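Local coordinates for esterase (uncultured bacterium FLS12, PDB 4RGY), which hydrolyses ester bonds as an alkaline esterase active at low temperature, probably through the serine chemistry of the alpha/beta-hydrolase family, at residues R62-I65 against E66-A70; W247-W250 against D251-Q255; A114-R117 against E118-F121; L52-D55 against H56-L60. All blocks are in the same frame, centred on the assembly; numbering follows the deposited sequence.

Interaction 1 of 4, residues R62-I65 against E66-A70; sequences RTSI and ERYVA
Ser64 O accepts a hydrogen bond from Tyr68 N (3.0 Å, 155° at the hydrogen), and one residue further on Ile65 O accepts from Val69 N at 3.1 Å. Ahead of them Thr63 OG1 accepts a hydrogen bond from Ile65 N at 3.0 Å, forming an ST turn. These bonds illustrate how a chain restarts a helix after a break: Thr63 leaves helix 58-62, Ser64 stands at the N-cap position of helix 65-68 without a capping bond from its own side chain, and a water accepts from Glu66 N at 3.0 Å. With CG anti to its carbonyl carbon (chi1 -61°), Tyr68 lays its ring back over the helix start. Ser64 O lies 3.3 Å above one face of the Tyr68 ring, and Ser64 CB makes a CH-pi contact 4.0 Å from the ring centroid. The Tyr68 hydroxyl makes a weak hydrogen bond to Asp251 OD2, and a leucine here would probably deprive Asp251 of this donor and Ser64 of its aromatic lid. Glu66 forms salt bridges with Arg61 and Arg62 of the second subunit, while Arg67 NE bonds to Arg62 O there. Along the same turn, Ile65 CD1 meets Val69 CG1 at 3.9 Å.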
loop_
_atom_site.group_PDB
_atom_site.type_symbol
_atom_site.label_atom_id
_atom_site.label_comp_id
_atom_site.label_asym_id
_atom_site.label_seq_id
_atom_site.Cartn_x
_atom_site.Cartn_y
_atom_site.Cartn_z
ATOM N N ARG A 62 7.366 5.821 12.024
ATOM C CA ARG A 62 8.386 6.220 12.996
ATOM C C ARG A 62 7.937 6.187 14.447
ATOM O O ARG A 62 8.711 6.533 15.344
ATOM C CB ARG A 62 8.898 7.614 12.655
ATOM C CG ARG A 62 9.348 7.729 11.227
ATOM C CD ARG A 62 10.455 6.750 10.933
ATOM N NE ARG A 62 10.729 6.712 9.503
ATOM C CZ ARG A 62 11.430 7.639 8.867
ATOM N NH1 ARG A 62 11.930 8.662 9.545
ATOM N NH2 ARG A 62 11.632 7.545 7.556
ATOM N N THR A 63 6.686 5.801 14.676
ATOM C CA THR A 63 6.171 5.610 16.031
ATOM C C THR A 63 5.387 4.319 16.097
ATOM O O THR A 63 5.143 3.670 15.068
ATOM C CB THR A 63 5.223 6.749 16.507
ATOM O OG1 THR A 63 3.928 6.615 15.903
ATOM C CG2 THR A 63 5.809 8.119 16.209
ATOM N N SER A 64 4.943 3.972 17.301
ATOM C CA SER A 64 4.033 2.845 17.467
ATOM C C SER A 64 2.602 3.319 17.732
ATOM O O SER A 64 1.870 2.687 18.494
ATOM C CB SER A 64 4.515 1.919 18.584
ATOM O OG SER A 64 5.769 1.348 18.257
ATOM N N ILE A 65 2.208 4.427 17.100
ATOM C CA ILE A 65 0.871 4.981 17.284
ATOM C C ILE A 65 -0.272 3.952 17.215
ATOM O O ILE A 65 -1.194 3.999 18.041
ATOM C CB ILE A 65 0.616 6.194 16.325
ATOM C CG1 ILE A 65 -0.751 6.834 16.589
ATOM C CG2 ILE A 65 0.724 5.795 14.844
ATOM C CD1 ILE A 65 -0.864 7.448 17.967
ATOM N N GLU A 66 -0.227 3.016 16.262
ATOM C CA GLU A 66 -1.309 2.035 16.167
ATOM C C GLU A 66 -1.433 1.208 17.452
ATOM O O GLU A 66 -2.539 0.943 17.921
ATOM C CB GLU A 66 -1.128 1.106 14.967
ATOM C CG GLU A 66 -2.278 0.118 14.819
ATOM C CD GLU A 66 -2.075 -0.863 13.691
ATOM O OE1 GLU A 66 -1.452 -0.480 12.686
ATOM O OE2 GLU A 66 -2.544 -2.013 13.815
ATOM N N ARG A 67 -0.296 0.811 18.014
ATOM C CA ARG A 67 -0.287 0.098 19.285
ATOM C C ARG A 67 -0.755 0.985 20.438
ATOM O O ARG A 67 -1.529 0.553 21.290
ATOM C CB ARG A 67 1.105 -0.475 19.548
ATOM C CG ARG A 67 1.286 -1.044 20.944
ATOM C CD ARG A 67 2.497 -1.976 21.011
ATOM N NE ARG A 67 3.731 -1.320 20.584
ATOM C CZ ARG A 67 4.482 -0.567 21.375
ATOM N NH1 ARG A 67 4.118 -0.366 22.635
ATOM N NH2 ARG A 67 5.595 -0.014 20.922
ATOM N N TYR A 68 -0.327 2.242 20.441
ATOM C CA TYR A 68 -0.666 3.123 21.550
ATOM C C TYR A 68 -2.170 3.360 21.686
ATOM O O TYR A 68 -2.670 3.571 22.795
ATOM C CB TYR A 68 0.071 4.458 21.422
ATOM C CG TYR A 68 1.582 4.348 21.449
ATOM C CD1 TYR A 68 2.218 3.368 22.203
ATOM C CD2 TYR A 68 2.373 5.236 20.732
ATOM C CE1 TYR A 68 3.597 3.275 22.232
ATOM C CE2 TYR A 68 3.751 5.151 20.755
ATOM C CZ TYR A 68 4.357 4.169 21.506
ATOM O OH TYR A 68 5.731 4.060 21.540
ATOM N N VAL A 69 -2.898 3.331 20.577
ATOM C CA VAL A 69 -4.335 3.598 20.635
ATOM C C VAL A 69 -5.180 2.328 20.734
ATOM O O VAL A 69 -6.397 2.404 20.867
ATOM C CB VAL A 69 -4.817 4.401 19.413
ATOM C CG1 VAL A 69 -4.082 5.731 19.337
ATOM C CG2 VAL A 69 -4.637 3.610 18.105
ATOM N N ALA A 70 -4.532 1.172 20.681
ATOM C CA ALA A 70 -5.234 -0.101 20.472
ATOM C C ALA A 70 -6.356 -0.412 21.471
ATOM O O ALA A 70 -7.308 -1.114 21.129
ATOM C CB ALA A 70 -4.236 -1.257 20.411
HETATM O O HOH W 1 2.030 2.692 14.384
#

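Interaction 2 of 4, residues W247-W250 against D251-Q255; sequences WGYW and DAQIQ
Tyr249 lies under Gln253, whose CG sits over one face of the phenol ring in a CH-pi contact, 3.6 Å from the centroid. A bend at chi2 of Gln253 (-57°) folds its chain over the ring, and the terminal amide ends up turned only 13° from the ring plane, almost parallel to it. Both residues also touch Cys211 of strand 207-213, so this pair faces the sheet. The backbone beneath is regular: Gln253 N bonds to Tyr249 O at 2.8 Å, and Asp251, Ala252 and Ile254 repeat the same step of four residues. This is the first part of the C-terminal helix 247-260 of an alpha/beta-hydrolase fold, and Glu246, just before it, accepts from the backbone N of Gly248 and Tyr249. On another flank the indole of Trp250 comes edge-on to that of Trp247, with Trp250 CE3 3.4 Å above the centre of the Trp247 face. Trp250 also stacks edge-to-face with His245, the probable histidine of a Ser-His-Asp triad, while its NE1 bonds to Ser150 OG. Asp251 OD1 accepts a hydrogen bond from Ser64 N, and Asp251 O is reached by Gln255 NE2 at 3.0 Å in a nearly straight bond (177°), the donor lying above the carbonyl plane and the oxygen in the amide plane.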
loop_
_atom_site.group_PDB
_atom_site.type_symbol
_atom_site.label_atom_id
_atom_site.label_comp_id
_atom_site.label_asym_id
_atom_site.label_seq_id
_atom_site.Cartn_x
_atom_site.Cartn_y
_atom_site.Cartn_z
ATOM N N TRP A 247 11.899 11.880 15.938
ATOM C CA TRP A 247 10.765 11.005 16.189
ATOM C C TRP A 247 10.797 10.192 17.481
ATOM O O TRP A 247 9.744 9.768 17.955
ATOM C CB TRP A 247 10.506 10.115 14.967
ATOM C CG TRP A 247 9.830 10.875 13.888
ATOM C CD1 TRP A 247 10.410 11.463 12.797
ATOM C CD2 TRP A 247 8.435 11.162 13.807
ATOM N NE1 TRP A 247 9.447 12.092 12.037
ATOM C CE2 TRP A 247 8.228 11.925 12.644
ATOM C CE3 TRP A 247 7.334 10.840 14.605
ATOM C CZ2 TRP A 247 6.968 12.380 12.268
ATOM C CZ3 TRP A 247 6.084 11.288 14.227
ATOM C CH2 TRP A 247 5.908 12.041 13.064
ATOM N N GLY A 248 11.985 9.960 18.042
ATOM C CA GLY A 248 12.071 9.358 19.364
ATOM C C GLY A 248 11.289 10.175 20.383
ATOM O O GLY A 248 10.502 9.639 21.163
ATOM N N TYR A 249 11.487 11.486 20.353
ATOM C CA TYR A 249 10.777 12.377 21.263
ATOM C C TYR A 249 9.259 12.337 21.021
ATOM O O TYR A 249 8.485 12.239 21.966
ATOM C CB TYR A 249 11.348 13.799 21.147
ATOM C CG TYR A 249 10.627 14.836 21.969
ATOM C CD1 TYR A 249 10.842 14.940 23.342
ATOM C CD2 TYR A 249 9.728 15.712 21.373
ATOM C CE1 TYR A 249 10.174 15.892 24.094
ATOM C CE2 TYR A 249 9.056 16.664 22.118
ATOM C CZ TYR A 249 9.286 16.738 23.475
ATOM O OH TYR A 249 8.615 17.670 24.217
ATOM N N TRP A 250 8.824 12.377 19.765
ATOM C CA TRP A 250 7.383 12.367 19.485
ATOM C C TRP A 250 6.724 11.027 19.800
ATOM O O TRP A 250 5.563 10.987 20.205
ATOM C CB TRP A 250 7.105 12.801 18.043
ATOM C CG TRP A 250 7.636 14.187 17.842
ATOM C CD1 TRP A 250 7.514 15.233 18.706
ATOM C CD2 TRP A 250 8.456 14.651 16.762
ATOM N NE1 TRP A 250 8.173 16.331 18.214
ATOM C CE2 TRP A 250 8.759 16.003 17.019
ATOM C CE3 TRP A 250 8.942 14.060 15.588
ATOM C CZ2 TRP A 250 9.541 16.768 16.159
ATOM C CZ3 TRP A 250 9.720 14.817 14.738
ATOM C CH2 TRP A 250 10.011 16.165 15.023
ATOM N N ASP A 251 7.465 9.934 19.629
ATOM C CA ASP A 251 6.968 8.613 19.983
ATOM C C ASP A 251 6.669 8.557 21.480
ATOM O O ASP A 251 5.662 7.985 21.896
ATOM C CB ASP A 251 7.996 7.539 19.604
ATOM C CG ASP A 251 7.507 6.124 19.892
ATOM O OD1 ASP A 251 6.562 5.663 19.227
ATOM O OD2 ASP A 251 8.073 5.463 20.782
ATOM N N ALA A 252 7.541 9.152 22.290
ATOM C CA ALA A 252 7.323 9.213 23.729
ATOM C C ALA A 252 6.186 10.175 24.061
ATOM O O ALA A 252 5.276 9.849 24.823
ATOM C CB ALA A 252 8.602 9.643 24.438
ATOM N N GLN A 253 6.240 11.370 23.488
ATOM C CA GLN A 253 5.275 12.401 23.841
ATOM C C GLN A 253 3.850 12.110 23.380
ATOM O O GLN A 253 2.892 12.515 24.047
ATOM C CB GLN A 253 5.725 13.763 23.315
ATOM C CG GLN A 253 6.953 14.299 24.018
ATOM C CD GLN A 253 6.744 14.405 25.505
ATOM O OE1 GLN A 253 7.392 13.709 26.282
ATOM N NE2 GLN A 253 5.825 15.274 25.917
ATOM N N ILE A 254 3.685 11.419 22.253
ATOM C CA ILE A 254 2.327 11.159 21.771
ATOM C C ILE A 254 1.550 10.264 22.745
ATOM O O ILE A 254 0.326 10.372 22.859
ATOM C CB ILE A 254 2.298 10.609 20.320
ATOM C CG1 ILE A 254 0.909 10.788 19.697
ATOM C CG2 ILE A 254 2.717 9.146 20.271
ATOM C CD1 ILE A 254 0.458 12.242 19.579
ATOM N N GLN A 255 2.267 9.414 23.481
ATOM C CA GLN A 255 1.636 8.601 24.529
ATOM C C GLN A 255 1.054 9.475 25.644
ATOM O O GLN A 255 -0.032 9.200 26.155
ATOM C CB GLN A 255 2.634 7.599 25.103
ATOM C CG GLN A 255 3.085 6.562 24.081
ATOM C CD GLN A 255 4.222 5.729 24.602
ATOM O OE1 GLN A 255 4.031 4.889 25.486
ATOM N NE2 GLN A 255 5.419 5.960 24.077
#

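Interaction 3 of 4, residues A114-R117 against E118-F121; sequences ATAR and EDTF
Around Arg117 and Glu118 the backbone makes a short 3-10 turn, in which Asp119 N bonds to Ala116 O at 3.0 Å and Thr120 N to Arg117 O at 3.1 Å. The turn is the lead-in to strand 120-125 of the alpha/beta-hydrolase sheet, a strand that runs on to a GxSxG sequence, probably the nucleophile elbow. Each step spans three residues, and the donors stand well above the carbonyl planes, as such tight winding implies. Ala116 O is gripped twice, since Thr120 OG1 also donates to it at 2.8 Å. The two donors reach this oxygen from opposite faces of its plane, 56° out for Asp119 N and 46° out for Thr120 OG1. The hydroxyl can do this because chi1 of -57° sets OG1 anti to the carbonyl carbon of Thr120, turned back toward the preceding turn. Ala114 CB and Asp119 CB close the other flank, 3.6 Å apart. Asp119 OD2 hangs beside the methyl of Ala116. Arg117 extends away from the turn to bond through NE to Pro140 O. Further out, Asp119 and Phe121 join strand 45-49 by backbone bonds to Thr45, while Thr120 pairs with Ala144. A single water completes the junction, donating one proton to Thr120 OG1 at 2.8 Å and the other to Ala114 O at 2.8 Å.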
loop_
_atom_site.group_PDB
_atom_site.type_symbol
_atom_site.label_atom_id
_atom_site.label_comp_id
_atom_site.label_asym_id
_atom_site.label_seq_id
_atom_site.Cartn_x
_atom_site.Cartn_y
_atom_site.Cartn_z
ATOM N N ALA A 114 -17.038 9.424 14.451
ATOM C CA ALA A 114 -17.867 10.435 15.112
ATOM C C ALA A 114 -17.772 11.795 14.435
ATOM O O ALA A 114 -16.792 12.104 13.755
ATOM C CB ALA A 114 -17.476 10.564 16.574
ATOM N N THR A 115 -18.800 12.608 14.646
ATOM C CA THR A 115 -18.824 13.983 14.163
ATOM C C THR A 115 -18.839 14.962 15.331
ATOM O O THR A 115 -18.384 16.095 15.207
ATOM C CB THR A 115 -20.062 14.231 13.282
ATOM O OG1 THR A 115 -21.236 13.783 13.972
ATOM C CG2 THR A 115 -19.948 13.456 11.992
ATOM N N ALA A 116 -19.358 14.510 16.465
ATOM C CA ALA A 116 -19.537 15.370 17.634
ATOM C C ALA A 116 -18.232 15.990 18.112
ATOM O O ALA A 116 -17.190 15.324 18.133
ATOM C CB ALA A 116 -20.181 14.585 18.760
ATOM N N ARG A 117 -18.304 17.259 18.512
ATOM C CA ARG A 117 -17.159 17.972 19.067
ATOM C C ARG A 117 -16.473 17.185 20.184
ATOM O O ARG A 117 -15.240 17.061 20.206
ATOM C CB ARG A 117 -17.605 19.342 19.591
ATOM C CG ARG A 117 -16.515 20.085 20.329
ATOM C CD ARG A 117 -17.043 21.363 20.953
ATOM N NE ARG A 117 -15.953 22.242 21.363
ATOM C CZ ARG A 117 -15.392 22.232 22.568
ATOM N NH1 ARG A 117 -15.818 21.388 23.498
ATOM N NH2 ARG A 117 -14.407 23.075 22.841
ATOM N N GLU A 118 -17.270 16.628 21.097
ATOM C CA GLU A 118 -16.715 15.940 22.261
ATOM C C GLU A 118 -15.896 14.702 21.883
ATOM O O GLU A 118 -15.065 14.244 22.664
ATOM C CB GLU A 118 -17.807 15.588 23.285
ATOM C CG GLU A 118 -18.744 14.463 22.892
ATOM C CD GLU A 118 -19.572 13.965 24.075
ATOM O OE1 GLU A 118 -19.381 14.482 25.200
ATOM O OE2 GLU A 118 -20.402 13.048 23.882
ATOM N N ASP A 119 -16.106 14.203 20.667
ATOM C CA ASP A 119 -15.412 13.008 20.199
ATOM C C ASP A 119 -14.391 13.305 19.103
ATOM O O ASP A 119 -14.002 12.404 18.355
ATOM C CB ASP A 119 -16.424 11.984 19.681
ATOM C CG ASP A 119 -17.361 11.484 20.765
ATOM O OD1 ASP A 119 -16.908 11.293 21.910
ATOM O OD2 ASP A 119 -18.557 11.282 20.464
ATOM N N THR A 120 -13.958 14.559 19.006
ATOM C CA THR A 120 -13.059 14.973 17.925
ATOM C C THR A 120 -11.814 15.665 18.476
ATOM O O THR A 120 -11.924 16.635 19.228
ATOM C CB THR A 120 -13.773 15.907 16.930
ATOM O OG1 THR A 120 -14.940 15.252 16.411
ATOM C CG2 THR A 120 -12.853 16.280 15.783
ATOM N N PHE A 121 -10.634 15.171 18.097
ATOM C CA PHE A 121 -9.380 15.702 18.628
ATOM C C PHE A 121 -8.380 15.909 17.497
ATOM O O PHE A 121 -8.481 15.271 16.449
ATOM C CB PHE A 121 -8.774 14.758 19.673
ATOM C CG PHE A 121 -9.793 14.024 20.496
ATOM C CD1 PHE A 121 -10.419 14.647 21.562
ATOM C CD2 PHE A 121 -10.123 12.709 20.206
ATOM C CE1 PHE A 121 -11.363 13.973 22.321
ATOM C CE2 PHE A 121 -11.063 12.032 20.958
ATOM C CZ PHE A 121 -11.683 12.661 22.021
HETATM O O HOH W 2 -14.326 13.191 14.633
#

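Interaction 4 of 4, residues L52-D55 against H56-L60; sequences LSDD and HTIWL
Two side chains turned between their own backbone N and carbonyl carbon, Asp55 with CG at chi1 64° and Thr57 with OG1 at 73°, bring a carboxylate oxygen and a hydroxyl within bonding distance. Thr57 OG1 donates to Asp55 OD1 at 2.7 Å, arriving on the syn side and close to the carboxylate plane. Thr57 N donates to the same oxygen at 3.0 Å, but from well above that plane, so two bonds from one residue fix the rotation of the carboxylate. The Thr57 hydroxyl has another partner in Arg61 NH1. Without the Asp55 carboxylate, as with an alanine here, Thr57 N and its hydroxyl would probably lose their shared acceptor, and the turn would be free to shift. Asp55 O is linked through a water to Trp59 N, the water donating at 2.9 Å and accepting at 3.2 Å. Beside it, Ile58 CG2 packs on Asp54 CB at 3.6 Å, the two side chains crossing at about a right angle, while Asp54 OD2 bonds back to Gly51 N. Thr57 CG2 lies over one face of the His56 imidazole, and His56 N is buried with no partner. The whole is an Asx turn combined with a type I turn from Asp55 to Ile58, capping the approach to helix 58-62 in the loop after strand 45-49, the loop that in alpha/beta hydrolases commonly contributes to the oxyanion hole.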
loop_
_atom_site.group_PDB
_atom_site.type_symbol
_atom_site.label_atom_id
_atom_site.label_comp_id
_atom_site.label_asym_id
_atom_site.label_seq_id
_atom_site.Cartn_x
_atom_site.Cartn_y
_atom_site.Cartn_z
ATOM N N LEU A 52 6.971 19.146 8.706
ATOM C CA LEU A 52 7.500 19.715 7.472
ATOM C C LEU A 52 8.387 18.711 6.750
ATOM O O LEU A 52 9.368 18.247 7.310
ATOM C CB LEU A 52 8.269 21.012 7.766
ATOM C CG LEU A 52 8.969 21.687 6.585
ATOM C CD1 LEU A 52 7.953 22.109 5.541
ATOM C CD2 LEU A 52 9.797 22.880 7.069
ATOM N N SER A 53 8.019 18.429 5.499
ATOM C CA SER A 53 8.638 17.429 4.607
ATOM C C SER A 53 8.033 16.037 4.738
ATOM O O SER A 53 8.374 15.150 3.957
ATOM C CB SER A 53 10.178 17.360 4.693
ATOM O OG SER A 53 10.625 16.584 5.803
ATOM N N ASP A 54 7.131 15.842 5.704
ATOM C CA ASP A 54 6.525 14.528 5.910
ATOM C C ASP A 54 5.326 14.308 5.000
ATOM O O ASP A 54 4.809 15.248 4.382
ATOM C CB ASP A 54 6.033 14.388 7.350
ATOM C CG ASP A 54 7.145 14.416 8.372
ATOM O OD1 ASP A 54 8.278 13.991 8.064
ATOM O OD2 ASP A 54 6.878 14.849 9.519
ATOM N N ASP A 55 4.877 13.052 4.952
ATOM C CA ASP A 55 3.599 12.717 4.328
ATOM C C ASP A 55 2.701 11.963 5.321
ATOM O O ASP A 55 2.984 11.934 6.536
ATOM C CB ASP A 55 3.798 11.939 3.016
ATOM C CG ASP A 55 4.451 10.573 3.226
ATOM O OD1 ASP A 55 4.594 10.126 4.378
ATOM O OD2 ASP A 55 4.836 9.940 2.226
ATOM N N HIS A 56 1.640 11.349 4.811
ATOM C CA HIS A 56 0.635 10.666 5.626
ATOM C C HIS A 56 1.120 9.340 6.208
ATOM O O HIS A 56 0.363 8.668 6.902
ATOM C CB HIS A 56 -0.560 10.356 4.725
ATOM C CG HIS A 56 -0.195 9.486 3.567
ATOM N ND1 HIS A 56 0.583 9.939 2.522
ATOM C CD2 HIS A 56 -0.425 8.173 3.328
ATOM C CE1 HIS A 56 0.790 8.951 1.671
ATOM N NE2 HIS A 56 0.187 7.870 2.133
ATOM N N THR A 57 2.351 8.943 5.900
ATOM C CA THR A 57 2.867 7.642 6.342
ATOM C C THR A 57 3.815 7.725 7.542
ATOM O O THR A 57 4.149 6.706 8.147
ATOM C CB THR A 57 3.644 6.897 5.224
ATOM O OG1 THR A 57 4.914 7.522 5.017
ATOM C CG2 THR A 57 2.858 6.843 3.906
ATOM N N ILE A 58 4.289 8.926 7.849
ATOM C CA ILE A 58 5.379 9.054 8.813
ATOM C C ILE A 58 5.008 8.664 10.241
ATOM O O ILE A 58 5.811 8.027 10.935
ATOM C CB ILE A 58 5.998 10.475 8.773
ATOM C CG1 ILE A 58 7.338 10.507 9.503
ATOM C CG2 ILE A 58 5.051 11.530 9.347
ATOM C CD1 ILE A 58 8.480 10.018 8.652
ATOM N N TRP A 59 3.807 9.018 10.693
ATOM C CA TRP A 59 3.413 8.660 12.051
ATOM C C TRP A 59 3.401 7.139 12.233
ATOM O O TRP A 59 3.888 6.625 13.239
ATOM C CB TRP A 59 2.053 9.259 12.424
ATOM C CG TRP A 59 2.137 10.655 12.990
ATOM C CD1 TRP A 59 1.900 11.824 12.340
ATOM C CD2 TRP A 59 2.487 11.008 14.337
ATOM N NE1 TRP A 59 2.083 12.892 13.194
ATOM C CE2 TRP A 59 2.449 12.414 14.425
ATOM C CE3 TRP A 59 2.838 10.271 15.474
ATOM C CZ2 TRP A 59 2.736 13.099 15.605
ATOM C CZ3 TRP A 59 3.126 10.953 16.655
ATOM C CH2 TRP A 59 3.077 12.356 16.706
ATOM N N LEU A 60 2.882 6.417 11.250
ATOM C CA LEU A 60 2.812 4.962 11.343
ATOM C C LEU A 60 4.211 4.350 11.348
ATOM O O LEU A 60 4.480 3.387 12.095
ATOM C CB LEU A 60 2.002 4.402 10.173
ATOM C CG LEU A 60 1.667 2.912 10.277
ATOM C CD1 LEU A 60 0.552 2.676 11.281
ATOM C CD2 LEU A 60 1.293 2.344 8.917
HETATM O O HOH W 3 1.861 10.900 8.997
#

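Overall arrangement
From the N terminus the contacts come in series, none nesting in or crossing another: each closes a turn within one continuous run of chain. Interaction 4 leads the loop after strand 45-49 into helix 58-62, and interaction 1 begins helix 65-68 after the break, with Ile65 resting on Trp59. Interaction 3 then opens strand 120-125, its centre about 20 to 24 Å from the centres of the others, and touches none of them. Interaction 2, near the C terminus, draws the first two together: Trp247 packs on Ile58 and Trp59, and Asp251 receives Ser64 N. Helix 247-260 is thereby fastened to both short helices, and residues of interactions 1 and 2 also meet the second subunit.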